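Local coordinates for putative 6-phosphogluconolactonase (Neisseria gonorrhoeae, PDB 3LHI), which probably hydrolyses 6-phosphogluconolactone to 6-phosphogluconate, the second step of the oxidative branch of the pentose phosphate pathway, at residues A21-L26 with S54-D59; G28-K33 with K61-T66; S45-F50 with T82-E87; Y88-K93 with A97-M102. All coordinates share one frame; numbering follows the deposited sequence. Where two conformers were deposited one is given.

How the interactions relate
The four contacts join neighbouring helices, loops and strands of a Rossmann-like alpha/beta fold. Interactions 1 and 2 share helix 11-33, and their centres lie about 10 Å apart; Leu30 CD1 comes to 4.2 Å from Asp59 N where they meet. Interaction 3 joins the next two helices and touches interaction 1 through Val22 CG2 and Phe49 CE1, 3.8 Å apart. Interaction 4 follows helix 81-88 in the chain and reaches the sheet beside interaction 2, with a probable hydrogen bond of 2.8 Å between Ile65 N and Val98 O. Another, of 2.9 Å between Ser54 OG and Asn92 ND2, ties it to interaction 1. The ethanediol at interaction 3 probably comes from the crystallisation liquor.

Interaction 1: residues A21-L26 with S54-D59; sequences AVADAL and SQKDLD
Ala23 faces the loop 54-59 with its methyl group, and Lys56 and Leu58, two residues apart in that loop, close on it. The Lys56 chain lies alongside: CG is 3.9 Å from Ala23 CB, and CD and CE follow at nearly the same separation. This path depends on a bend at chi2 (-72°), which turns the aliphatic part along the helix surface and carries the amino group toward the acidic side chains on the helix. There Lys56 NZ forms a salt bridge with Asp20, one turn before Asp24. Asp24 is reached only indirectly, through a water that accepts from Lys56 NZ at 3.1 Å and donates to Asp24 OD1 at 3.0 Å. The loop leads from helix 47-54 into strand 63-71, within the beta-alpha-beta unit that starts at strand 36-40, and the contact lays this connection against helix 11-33 of the Rossmann-like fold. Leu58 supplies the other half of the grip. Its CG stands beside the backbone N (chi1 -68°), and the two methyl groups divide the work: CD2 rests 3.9 Å from Ala23 O, while CD1 sits 4.1 Å from Ala23 CB. Leu58 CD1 also meets Leu26 CD1 at 3.9 Å, the two leucine side chains crossing at about a right angle. Leu26 in turn reaches Leu38 and Val130 of the sheet beneath the helix.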
loop_
_atom_site.group_PDB
_atom_site.type_symbol
_atom_site.label_atom_id
_atom_site.label_comp_id
_atom_site.label_asym_id
_atom_site.label_seq_id
_atom_site.Cartn_x
_atom_site.Cartn_y
_atom_site.Cartn_z
ATOM N N ALA A 21 -12.314 -9.946 -2.824
ATOM C CA ALA A 21 -12.866 -8.608 -2.615
ATOM C C ALA A 21 -12.134 -7.576 -3.458
ATOM O O ALA A 21 -12.760 -6.668 -4.012
ATOM C CB ALA A 21 -12.826 -8.226 -1.120
ATOM N N VAL A 22 -10.803 -7.678 -3.541
ATOM C CA VAL A 22 -10.032 -6.740 -4.341
ATOM C C VAL A 22 -10.337 -6.902 -5.828
ATOM O O VAL A 22 -10.485 -5.892 -6.537
ATOM C CB VAL A 22 -8.509 -6.891 -4.007
ATOM C CG1 VAL A 22 -7.661 -6.197 -5.080
ATOM C CG2 VAL A 22 -8.201 -6.424 -2.601
ATOM N N ALA A 23 -10.455 -8.140 -6.314
ATOM C CA ALA A 23 -10.806 -8.364 -7.685
ATOM C C ALA A 23 -12.178 -7.762 -8.001
ATOM O O ALA A 23 -12.335 -7.120 -9.048
ATOM C CB ALA A 23 -10.784 -9.863 -8.019
ATOM N N ASP A 24 -13.120 -7.912 -7.080
ATOM C CA ASP A 24 -14.458 -7.329 -7.309
ATOM C C ASP A 24 -14.372 -5.791 -7.355
ATOM O O ASP A 24 -15.018 -5.134 -8.192
ATOM C CB ASP A 24 -15.434 -7.749 -6.235
ATOM C CG ASP A 24 -15.908 -9.184 -6.391
ATOM O OD1 ASP A 24 -15.662 -9.820 -7.455
ATOM O OD2 ASP A 24 -16.518 -9.660 -5.399
ATOM N N ALA A 25 -13.549 -5.192 -6.503
ATOM C CA ALA A 25 -13.407 -3.713 -6.501
ATOM C C ALA A 25 -12.729 -3.251 -7.798
ATOM O O ALA A 25 -13.111 -2.249 -8.418
ATOM C CB ALA A 25 -12.602 -3.279 -5.254
ATOM N N LEU A 26 -11.693 -3.957 -8.261
ATOM C CA LEU A 26 -11.070 -3.641 -9.525
ATOM C C LEU A 26 -12.055 -3.746 -10.683
ATOM O O LEU A 26 -12.070 -2.924 -11.588
ATOM C CB LEU A 26 -9.840 -4.494 -9.767
ATOM C CG LEU A 26 -8.650 -4.175 -8.847
ATOM C CD1 LEU A 26 -7.566 -5.299 -9.036
ATOM C CD2 LEU A 26 -8.026 -2.794 -9.092
ATOM N N SER A 54 -3.249 -12.809 -8.433
ATOM C CA SER A 54 -2.576 -12.939 -9.720
ATOM C C SER A 54 -3.296 -13.909 -10.659
ATOM O O SER A 54 -3.108 -13.845 -11.882
ATOM C CB SER A 54 -1.122 -13.367 -9.551
ATOM O OG SER A 54 -0.999 -14.761 -9.235
ATOM N N GLN A 55 -4.071 -14.828 -10.088
ATOM C CA GLN A 55 -4.820 -15.840 -10.839
ATOM C C GLN A 55 -6.176 -15.380 -11.305
ATOM O O GLN A 55 -6.823 -16.077 -12.082
ATOM C CB GLN A 55 -4.975 -17.114 -9.987
ATOM C CG GLN A 55 -3.637 -17.793 -9.664
ATOM C CD GLN A 55 -3.793 -19.029 -8.807
ATOM O OE1 GLN A 55 -4.900 -19.482 -8.567
ATOM N NE2 GLN A 55 -2.688 -19.577 -8.373
ATOM N N LYS A 56 -6.644 -14.241 -10.824
ATOM C CA LYS A 56 -7.968 -13.748 -11.190
ATOM C C LYS A 56 -8.002 -13.347 -12.683
ATOM O O LYS A 56 -7.042 -12.712 -13.217
ATOM C CB LYS A 56 -8.343 -12.552 -10.307
ATOM C CG LYS A 56 -8.541 -12.876 -8.868
ATOM C CD LYS A 56 -9.844 -13.652 -8.687
ATOM C CE LYS A 56 -10.195 -13.849 -7.251
ATOM N NZ LYS A 56 -11.591 -14.446 -7.095
ATOM N N ASP A 57 -9.090 -13.755 -13.348
ATOM C CA ASP A 57 -9.244 -13.503 -14.795
ATOM C C ASP A 57 -9.867 -12.162 -15.056
ATOM O O ASP A 57 -10.902 -12.054 -15.664
ATOM C CB ASP A 57 -9.984 -14.638 -15.500
ATOM C CG ASP A 57 -9.711 -14.699 -17.040
ATOM O OD1 ASP A 57 -8.669 -14.200 -17.618
ATOM O OD2 ASP A 57 -10.551 -15.358 -17.684
ATOM N N LEU A 58 -9.183 -11.116 -14.630
ATOM C CA LEU A 58 -9.529 -9.719 -14.855
ATOM C C LEU A 58 -8.864 -9.241 -16.131
ATOM O O LEU A 58 -7.883 -9.789 -16.625
ATOM C CB LEU A 58 -8.952 -8.834 -13.677
ATOM C CG LEU A 58 -9.581 -9.027 -12.313
ATOM C CD1 LEU A 58 -8.914 -8.205 -11.271
ATOM C CD2 LEU A 58 -11.100 -8.716 -12.354
ATOM N N ASP A 59 -9.331 -8.097 -16.622
ATOM C CA ASP A 59 -8.716 -7.450 -17.790
ATOM C C ASP A 59 -7.467 -6.680 -17.375
ATOM O O ASP A 59 -7.376 -5.424 -17.375
ATOM C CB ASP A 59 -9.737 -6.487 -18.428
ATOM C CG ASP A 59 -9.297 -5.939 -19.761
ATOM O OD1 ASP A 59 -8.382 -6.471 -20.401
ATOM O OD2 ASP A 59 -9.931 -4.914 -20.161
HETATM O O HOH W 1 -13.609 -12.033 -7.079
#

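Interaction 2: residues G28-K33 with K61-T66; sequences GALDEK and KNVGIT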
loop_
_atom_site.group_PDB
_atom_site.type_symbol
_atom_site.label_atom_id
_atom_site.label_comp_id
_atom_site.label_asym_id
_atom_site.label_seq_id
_atom_site.Cartn_x
_atom_site.Cartn_y
_atom_site.Cartn_z
ATOM N N GLY A 28 -15.203 -3.319 -10.600
ATOM C CA GLY A 28 -16.113 -2.168 -10.572
ATOM C C GLY A 28 -15.502 -0.940 -11.232
ATOM O O GLY A 28 -16.186 -0.243 -12.007
ATOM N N ALA A 29 -14.201 -0.681 -10.983
ATOM C CA ALA A 29 -13.493 0.380 -11.643
ATOM C C ALA A 29 -13.399 0.140 -13.141
ATOM O O ALA A 29 -13.666 1.035 -13.932
ATOM C CB ALA A 29 -12.129 0.578 -11.024
ATOM N N LEU A 30 -13.083 -1.070 -13.573
ATOM C CA LEU A 30 -13.006 -1.393 -14.972
ATOM C C LEU A 30 -14.396 -1.178 -15.652
ATOM O O LEU A 30 -14.455 -0.641 -16.743
ATOM C CB LEU A 30 -12.570 -2.843 -15.204
ATOM C CG LEU A 30 -11.088 -3.102 -14.883
ATOM C CD1 LEU A 30 -10.874 -4.626 -14.780
ATOM C CD2 LEU A 30 -10.123 -2.465 -15.888
ATOM N N ASP A 31 -15.467 -1.585 -14.981
ATOM C CA ASP A 31 -16.824 -1.416 -15.502
ATOM C C ASP A 31 -17.139 0.084 -15.644
ATOM O O ASP A 31 -17.792 0.491 -16.606
ATOM C CB ASP A 31 -17.838 -2.042 -14.561
ATOM C CG ASP A 31 -17.809 -3.555 -14.579
ATOM O OD1 ASP A 31 -17.185 -4.128 -15.481
ATOM O OD2 ASP A 31 -18.448 -4.129 -13.652
ATOM N N GLU A 32 -16.757 0.873 -14.644
ATOM C CA GLU A 32 -17.115 2.330 -14.578
ATOM C C GLU A 32 -16.325 3.127 -15.609
ATOM O O GLU A 32 -16.839 4.079 -16.254
ATOM C CB GLU A 32 -16.808 2.917 -13.199
ATOM C CG GLU A 32 -17.843 2.717 -12.085
ATOM C CD GLU A 32 -17.801 3.882 -11.040
ATOM O OE1 GLU A 32 -16.726 4.536 -10.866
ATOM O OE2 GLU A 32 -18.849 4.187 -10.398
ATOM N N LYS A 33 -15.052 2.814 -15.749
ATOM C CA LYS A 33 -14.198 3.669 -16.541
ATOM C C LYS A 33 -13.150 3.097 -17.447
ATOM O O LYS A 33 -12.382 3.811 -18.064
ATOM C CB LYS A 33 -13.586 4.712 -15.716
ATOM C CG LYS A 33 -12.678 4.199 -14.771
ATOM C CD LYS A 33 -12.299 5.357 -13.793
ATOM C CE LYS A 33 -11.598 4.841 -12.556
ATOM N NZ LYS A 33 -11.037 5.949 -11.665
ATOM N N LYS A 61 -4.556 -6.025 -18.555
ATOM C CA LYS A 61 -3.876 -5.070 -19.418
ATOM C C LYS A 61 -4.384 -3.632 -19.237
ATOM O O LYS A 61 -3.668 -2.690 -19.602
ATOM C CB LYS A 61 -4.006 -5.459 -20.881
ATOM C CG LYS A 61 -5.403 -5.350 -21.417
ATOM C CD LYS A 61 -5.511 -5.761 -22.884
ATOM C CE LYS A 61 -6.840 -5.380 -23.539
ATOM N NZ LYS A 61 -7.999 -6.155 -23.073
ATOM N N ASN A 62 -5.595 -3.485 -18.698
ATOM C CA ASN A 62 -6.163 -2.181 -18.385
ATOM C C ASN A 62 -6.070 -1.821 -16.921
ATOM O O ASN A 62 -6.770 -0.913 -16.466
ATOM C CB ASN A 62 -7.613 -2.134 -18.903
ATOM C CG ASN A 62 -7.640 -1.930 -20.420
ATOM O OD1 ASN A 62 -6.891 -1.104 -20.957
ATOM N ND2 ASN A 62 -8.426 -2.728 -21.114
ATOM N N VAL A 63 -5.217 -2.519 -16.173
ATOM C CA VAL A 63 -4.999 -2.235 -14.760
ATOM C C VAL A 63 -3.557 -1.815 -14.580
ATOM O O VAL A 63 -2.617 -2.504 -15.022
ATOM C CB VAL A 63 -5.289 -3.464 -13.900
ATOM C CG1 VAL A 63 -5.018 -3.162 -12.408
ATOM C CG2 VAL A 63 -6.721 -3.943 -14.125
ATOM N N GLY A 64 -3.350 -0.670 -13.953
ATOM C CA GLY A 64 -2.024 -0.252 -13.507
ATOM C C GLY A 64 -1.818 -0.731 -12.095
ATOM O O GLY A 64 -2.750 -0.692 -11.311
ATOM N N ILE A 65 -0.615 -1.231 -11.801
ATOM C CA ILE A 65 -0.266 -1.663 -10.454
ATOM C C ILE A 65 0.933 -0.851 -9.991
ATOM O O ILE A 65 1.887 -0.627 -10.734
ATOM C CB ILE A 65 0.063 -3.196 -10.381
ATOM C CG1 ILE A 65 -1.153 -3.992 -10.824
ATOM C CG2 ILE A 65 0.470 -3.559 -8.912
ATOM C CD1 ILE A 65 -0.988 -5.496 -10.795
ATOM N N THR A 66 0.871 -0.420 -8.743
ATOM C CA THR A 66 1.936 0.329 -8.134
ATOM C C THR A 66 1.977 0.012 -6.639
ATOM O O THR A 66 1.310 -0.894 -6.147
ATOM C CB THR A 66 1.705 1.833 -8.374
ATOM O OG1 THR A 66 2.936 2.560 -8.132
ATOM C CG2 THR A 66 0.544 2.445 -7.541
#
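Leu30 reaches from the last turns of helix 11-33 to Asn62 and Val63, where the chain enters strand 63-71. The contact is helix-on-sheet packing in the Rossmann-like alpha/beta fold: strand 63-71 runs parallel to strand 36-40, the strand that follows this helix, and backbone hydrogen bonds of Asn62 and Gly64 with Ala36 fix the pairing at this end. One methyl group of Leu30 does the touching. With CG beside the backbone N (chi1 -72°), the side chain projects from the helix so that CD2 settles over the junction of the two residues. It lies 3.9 Å from Asn62 CB, the two side chains meeting at a slant. Asn62 thus offers its CB to the leucine, while its amide nitrogen ND2 is hydrogen-bonded to Asp59 in the preceding loop. Val63, buried in the sheet, contributes the branch that stands beside its own backbone N; this CG2 is 4.1 Å from Leu30 CD2. No hydrogen bond joins the helix segment to the strand segment, and across the two the nearest polar atom to Leu30 CD2 is a backbone carbonyl oxygen, Asn62 O, at 3.7 Å.

Interaction 3: residues S45-F50 with T82-E87; sequences SPIAFF and TGLVRE. With EDO (1,2-ethanediol), chain C.
Glu87 OE1 accepts a hydrogen bond of 2.7 Å from O2 of a 1,2-ethanediol, probably left from the crystallisation liquor, that also bonds to the carbonyl oxygen of Ala78. The glutamate belongs to helix 81-88, which connects parallel strands 63-71 and 98-99 as helix 47-54 connects strands 36-40 and 63-71. Two successive beta-alpha-beta units of the Rossmann-like fold therefore meet here through their helices, and the interface is apolar. Leu84 bridges it with both methyl groups. Its CG lies anti to the backbone N (chi1 175°), which extends the isobutyl group across to helix 47-54. It was modelled in two conformers, and in the one described CD1 reaches Ile47 CD1 at 3.9 Å, the side chains meeting at a slant. Leu84 CD2 approaches the Phe50 ring at its edge and in its plane, 4.0 Å from CE2. The same ring corner also receives Val85: its CG2 is 4.1 Å from Phe50 CE2, and the valine lies at about a right angle to the phenylalanine. Phe50 and Val85 are buried, and Leu89 and Leu90 continue the apolar layer beyond them. Within its own segment, the ring of Phe50 has Pro46 O over one face, 3.4 Å above the ring plane and displaced toward the rim.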
loop_
_atom_site.group_PDB
_atom_site.type_symbol
_atom_site.label_atom_id
_atom_site.label_comp_id
_atom_site.label_asym_id
_atom_site.label_seq_id
_atom_site.Cartn_x
_atom_site.Cartn_y
_atom_site.Cartn_z
ATOM N N SER A 45 3.243 -10.304 4.754
ATOM C CA SER A 45 1.886 -10.668 5.009
ATOM C C SER A 45 1.005 -10.672 3.748
ATOM O O SER A 45 0.037 -11.408 3.767
ATOM C CB SER A 45 1.252 -9.832 6.104
ATOM O OG SER A 45 1.348 -8.537 5.722
ATOM N N PRO A 46 1.257 -9.806 2.697
ATOM C CA PRO A 46 0.303 -9.849 1.582
ATOM C C PRO A 46 0.637 -10.866 0.480
ATOM O O PRO A 46 -0.076 -10.913 -0.478
ATOM C CB PRO A 46 0.369 -8.424 1.009
ATOM C CG PRO A 46 1.714 -7.987 1.312
ATOM C CD PRO A 46 2.158 -8.645 2.565
ATOM N N ILE A 47 1.718 -11.610 0.603
ATOM C CA ILE A 47 2.178 -12.483 -0.476
ATOM C C ILE A 47 1.121 -13.528 -0.881
ATOM O O ILE A 47 0.884 -13.742 -2.090
ATOM C CB ILE A 47 3.499 -13.113 -0.126
ATOM C CG1 ILE A 47 4.572 -12.008 -0.064
ATOM C CG2 ILE A 47 3.844 -14.165 -1.106
ATOM C CD1 ILE A 47 5.870 -12.478 0.525
ATOM N N ALA A 48 0.494 -14.218 0.056
ATOM C CA ALA A 48 -0.495 -15.237 -0.338
ATOM C C ALA A 48 -1.650 -14.568 -1.093
ATOM O O ALA A 48 -2.195 -15.106 -2.066
ATOM C CB ALA A 48 -0.982 -15.995 0.883
ATOM N N PHE A 49 -2.032 -13.363 -0.641
ATOM C CA PHE A 49 -3.049 -12.536 -1.309
ATOM C C PHE A 49 -2.591 -12.198 -2.729
ATOM O O PHE A 49 -3.377 -12.336 -3.662
ATOM C CB PHE A 49 -3.310 -11.306 -0.456
ATOM C CG PHE A 49 -3.758 -10.094 -1.246
ATOM C CD1 PHE A 49 -4.954 -10.052 -1.924
ATOM C CD2 PHE A 49 -2.962 -8.966 -1.281
ATOM C CE1 PHE A 49 -5.315 -8.927 -2.648
ATOM C CE2 PHE A 49 -3.334 -7.848 -1.965
ATOM C CZ PHE A 49 -4.496 -7.825 -2.654
ATOM N N PHE A 50 -1.358 -11.759 -2.905
ATOM C CA PHE A 50 -0.851 -11.459 -4.213
ATOM C C PHE A 50 -0.981 -12.689 -5.120
ATOM O O PHE A 50 -1.339 -12.574 -6.306
ATOM C CB PHE A 50 0.621 -11.073 -4.177
ATOM C CG PHE A 50 0.950 -9.719 -3.575
ATOM C CD1 PHE A 50 0.005 -8.777 -3.307
ATOM C CD2 PHE A 50 2.265 -9.432 -3.299
ATOM C CE1 PHE A 50 0.381 -7.538 -2.755
ATOM C CE2 PHE A 50 2.637 -8.206 -2.740
ATOM C CZ PHE A 50 1.678 -7.273 -2.502
ATOM N N THR A 82 9.365 -3.265 -5.082
ATOM C CA THR A 82 9.230 -3.519 -6.506
ATOM C C THR A 82 9.630 -4.943 -6.819
ATOM O O THR A 82 8.909 -5.694 -7.513
ATOM C CB THR A 82 10.077 -2.534 -7.301
ATOM O OG1 THR A 82 9.549 -1.203 -7.088
ATOM C CG2 THR A 82 10.025 -2.852 -8.821
ATOM N N GLY A 83 10.764 -5.373 -6.270
ATOM C CA GLY A 83 11.188 -6.758 -6.469
ATOM C C GLY A 83 10.210 -7.774 -5.895
ATOM O O GLY A 83 9.933 -8.803 -6.496
ATOM N N LEU A 84 9.688 -7.458 -4.718
ATOM C CA LEU A 84 8.668 -8.274 -4.049
ATOM C C LEU A 84 7.510 -8.502 -4.978
ATOM O O LEU A 84 7.177 -9.657 -5.254
ATOM C CB LEU A 84 8.157 -7.603 -2.760
ATOM C CG LEU A 84 7.022 -8.330 -2.063
ATOM C CD1 LEU A 84 7.621 -9.475 -1.222
ATOM C CD2 LEU A 84 6.196 -7.269 -1.244
ATOM N N VAL A 85 6.899 -7.396 -5.437
ATOM C CA VAL A 85 5.724 -7.427 -6.257
ATOM C C VAL A 85 5.989 -8.154 -7.595
ATOM O O VAL A 85 5.136 -8.917 -8.083
ATOM C CB VAL A 85 5.147 -6.015 -6.433
ATOM C CG1 VAL A 85 4.048 -5.966 -7.480
ATOM C CG2 VAL A 85 4.628 -5.512 -5.079
ATOM N N ARG A 86 7.158 -7.961 -8.171
ATOM C CA ARG A 86 7.516 -8.675 -9.377
ATOM C C ARG A 86 7.580 -10.182 -9.115
ATOM O O ARG A 86 7.141 -10.953 -9.956
ATOM C CB ARG A 86 8.806 -8.145 -9.946
ATOM C CG ARG A 86 8.566 -6.831 -10.679
ATOM C CD ARG A 86 9.883 -6.137 -11.050
ATOM N NE ARG A 86 9.619 -4.975 -11.882
ATOM C CZ ARG A 86 10.517 -4.058 -12.195
ATOM N NH1 ARG A 86 11.709 -4.103 -11.685
ATOM N NH2 ARG A 86 10.191 -3.080 -13.048
ATOM N N GLU A 87 8.083 -10.582 -7.963
ATOM C CA GLU A 87 8.244 -12.014 -7.655
ATOM C C GLU A 87 6.862 -12.645 -7.443
ATOM O O GLU A 87 6.632 -13.762 -7.904
ATOM C CB GLU A 87 9.115 -12.217 -6.427
ATOM C CG GLU A 87 9.276 -13.691 -6.014
ATOM C CD GLU A 87 10.368 -13.986 -5.025
ATOM O OE1 GLU A 87 10.955 -13.053 -4.432
ATOM O OE2 GLU A 87 10.655 -15.189 -4.865
HETATM C C1 EDO C . 13.309 -9.532 -3.178
HETATM O O1 EDO C . 13.637 -10.197 -1.918
HETATM C C2 EDO C . 12.222 -10.216 -4.029
HETATM O O2 EDO C . 11.054 -10.611 -3.276
#

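Interaction 4: residues Y88-K93 with A97-M102; sequences YLLKNK and AVWIPM
Leu90 and Trp99 meet where the chain, having left helix 81-88, turns back to the sheet. The leucine is the centre of an inverse gamma turn, closed by a weak bond of 2.9 Å from Lys91 N to Leu89 O, and its CB points toward segment 97-102. Leu90 CB itself lies 4.0 Å from Val85 O, a carbonyl of the preceding helix. Beyond CB, the side chain has CG beside the backbone N (chi1 -58°), and at CG it passes the Val85 side chain, whose CG1 is 4.0 Å from Leu90 CG. The two methyl groups then part. CD1, which continues the chain in extended form (chi2 179°), ends 3.9 Å from Trp99 CE3, approaching the indole obliquely with the two side chains at about a right angle. Leu90 CD2 turns to the start of the strand, 4.3 Å from Ala97 CB. It also packs on Ile65, with 3.7 Å between Leu90 CD2 and Ile65 CD1. The leucine thus fits over the edge of the Rossmann-like sheet, where strand 98-99 pairs in parallel with strand 63-71. The same side of the Trp99 indole plane also carries Arg86, in a cation-pi contact. In the turn itself, Lys91 NZ reaches back to Tyr88 O at 3.0 Å, approaching from above the carbonyl plane (36° out of it), and is also bonded to Asn51 of helix 47-54. No hydrogen bond links the two segments. The contact between them is apolar: it rests on shape fit and burial of hydrocarbon surface, while the bonds of Lys91 supply directional ties in the turn.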
loop_
_atom_site.group_PDB
_atom_site.type_symbol
_atom_site.label_atom_id
_atom_site.label_comp_id
_atom_site.label_asym_id
_atom_site.label_seq_id
_atom_site.Cartn_x
_atom_site.Cartn_y
_atom_site.Cartn_z
ATOM N N TYR A 88 5.970 -11.989 -6.710
ATOM C CA TYR A 88 4.786 -12.653 -6.222
ATOM C C TYR A 88 3.475 -12.248 -6.823
ATOM O O TYR A 88 2.514 -12.984 -6.706
ATOM C CB TYR A 88 4.740 -12.544 -4.702
ATOM C CG TYR A 88 5.883 -13.189 -3.925
ATOM C CD1 TYR A 88 5.958 -14.562 -3.769
ATOM C CD2 TYR A 88 6.843 -12.408 -3.292
ATOM C CE1 TYR A 88 6.934 -15.124 -3.014
ATOM C CE2 TYR A 88 7.825 -12.986 -2.531
ATOM C CZ TYR A 88 7.821 -14.342 -2.364
ATOM O OH TYR A 88 8.812 -14.883 -1.531
ATOM N N LEU A 89 3.390 -11.052 -7.407
ATOM C CA LEU A 89 2.134 -10.562 -7.976
ATOM C C LEU A 89 2.131 -10.490 -9.497
ATOM O O LEU A 89 1.129 -10.849 -10.095
ATOM C CB LEU A 89 1.819 -9.163 -7.381
ATOM C CG LEU A 89 0.492 -8.519 -7.887
ATOM C CD1 LEU A 89 -0.759 -9.395 -7.656
ATOM C CD2 LEU A 89 0.329 -7.117 -7.183
ATOM N N LEU A 90 3.201 -9.992 -10.100
ATOM C CA LEU A 90 3.208 -9.756 -11.556
ATOM C C LEU A 90 3.589 -11.036 -12.290
ATOM O O LEU A 90 4.665 -11.164 -12.872
ATOM C CB LEU A 90 4.123 -8.605 -11.921
ATOM C CG LEU A 90 3.796 -7.255 -11.253
ATOM C CD1 LEU A 90 4.804 -6.210 -11.680
ATOM C CD2 LEU A 90 2.358 -6.782 -11.506
ATOM N N LYS A 91 2.658 -11.965 -12.228
ATOM C CA LYS A 91 2.798 -13.344 -12.723
ATOM C C LYS A 91 1.396 -13.826 -12.981
ATOM O O LYS A 91 0.407 -13.224 -12.588
ATOM C CB LYS A 91 3.513 -14.230 -11.718
ATOM C CG LYS A 91 2.731 -14.440 -10.486
ATOM C CD LYS A 91 3.475 -15.274 -9.453
ATOM C CE LYS A 91 2.461 -15.702 -8.347
ATOM N NZ LYS A 91 3.046 -15.940 -7.018
ATOM N N ASN A 92 1.277 -15.014 -13.616
ATOM C CA ASN A 92 -0.039 -15.552 -13.953
ATOM C C ASN A 92 -0.804 -14.481 -14.776
ATOM O O ASN A 92 -0.181 -13.816 -15.596
ATOM C CB ASN A 92 -0.795 -16.025 -12.713
ATOM C CG ASN A 92 -0.089 -17.149 -11.987
ATOM O OD1 ASN A 92 0.407 -18.093 -12.610
ATOM N ND2 ASN A 92 -0.040 -17.053 -10.658
ATOM N N LYS A 93 -2.107 -14.338 -14.583
ATOM C CA LYS A 93 -2.873 -13.433 -15.402
ATOM C C LYS A 93 -2.430 -11.955 -15.154
ATOM O O LYS A 93 -2.460 -11.142 -16.062
ATOM C CB LYS A 93 -4.365 -13.583 -15.105
ATOM C CG LYS A 93 -4.941 -15.003 -15.303
ATOM C CD LYS A 93 -4.965 -15.388 -16.655
ATOM C CE LYS A 93 -5.940 -16.645 -16.859
ATOM N NZ LYS A 93 -5.855 -17.139 -18.233
ATOM N N ALA A 97 -0.503 -6.755 -16.299
ATOM C CA ALA A 97 -0.711 -5.412 -15.730
ATOM C C ALA A 97 0.350 -4.432 -16.144
ATOM O O ALA A 97 1.487 -4.779 -16.409
ATOM C CB ALA A 97 -0.788 -5.507 -14.207
ATOM N N VAL A 98 -0.010 -3.159 -16.093
ATOM C CA VAL A 98 0.941 -2.099 -16.380
ATOM C C VAL A 98 1.595 -1.659 -15.049
ATOM O O VAL A 98 0.917 -1.215 -14.163
ATOM C CB VAL A 98 0.207 -0.912 -17.031
ATOM C CG1 VAL A 98 1.191 0.238 -17.302
ATOM C CG2 VAL A 98 -0.520 -1.293 -18.305
ATOM N N TRP A 99 2.898 -1.738 -14.951
ATOM C CA TRP A 99 3.642 -1.315 -13.766
ATOM C C TRP A 99 3.853 0.162 -13.749
ATOM O O TRP A 99 4.328 0.720 -14.736
ATOM C CB TRP A 99 4.989 -2.040 -13.672
ATOM C CG TRP A 99 5.791 -1.663 -12.499
ATOM C CD1 TRP A 99 6.991 -1.031 -12.517
ATOM C CD2 TRP A 99 5.502 -1.924 -11.144
ATOM N NE1 TRP A 99 7.452 -0.840 -11.269
ATOM C CE2 TRP A 99 6.569 -1.374 -10.383
ATOM C CE3 TRP A 99 4.432 -2.497 -10.479
ATOM C CZ2 TRP A 99 6.605 -1.436 -9.025
ATOM C CZ3 TRP A 99 4.469 -2.517 -9.082
ATOM C CH2 TRP A 99 5.564 -1.997 -8.393
ATOM N N ILE A 100 3.455 0.802 -12.652
ATOM C CA ILE A 100 3.674 2.238 -12.465
ATOM C C ILE A 100 4.796 2.376 -11.411
ATOM O O ILE A 100 4.634 2.029 -10.247
ATOM C CB ILE A 100 2.380 2.951 -11.981
ATOM C CG1 ILE A 100 1.205 2.728 -12.955
ATOM C CG2 ILE A 100 2.685 4.451 -11.747
ATOM C CD1 ILE A 100 -0.150 3.081 -12.361
ATOM N N PRO A 101 5.998 2.795 -11.844
ATOM C CA PRO A 101 7.174 2.708 -10.979
ATOM C C PRO A 101 7.237 3.747 -9.901
ATOM O O PRO A 101 6.734 4.891 -10.071
ATOM C CB PRO A 101 8.319 2.881 -11.945
ATOM C CG PRO A 101 7.758 3.828 -12.967
ATOM C CD PRO A 101 6.349 3.308 -13.198
HETATM N N MSE A 102 7.910 3.371 -8.821
HETATM C CA MSE A 102 8.239 4.239 -7.711
HETATM C C MSE A 102 9.749 4.583 -7.650
HETATM O O MSE A 102 10.130 5.679 -7.251
HETATM C CB MSE A 102 7.793 3.574 -6.408
HETATM C CG MSE A 102 6.275 3.495 -6.185
HETATM SE SE MSE A 102 5.552 5.211 -5.582
HETATM C CE MSE A 102 5.515 4.837 -3.623
#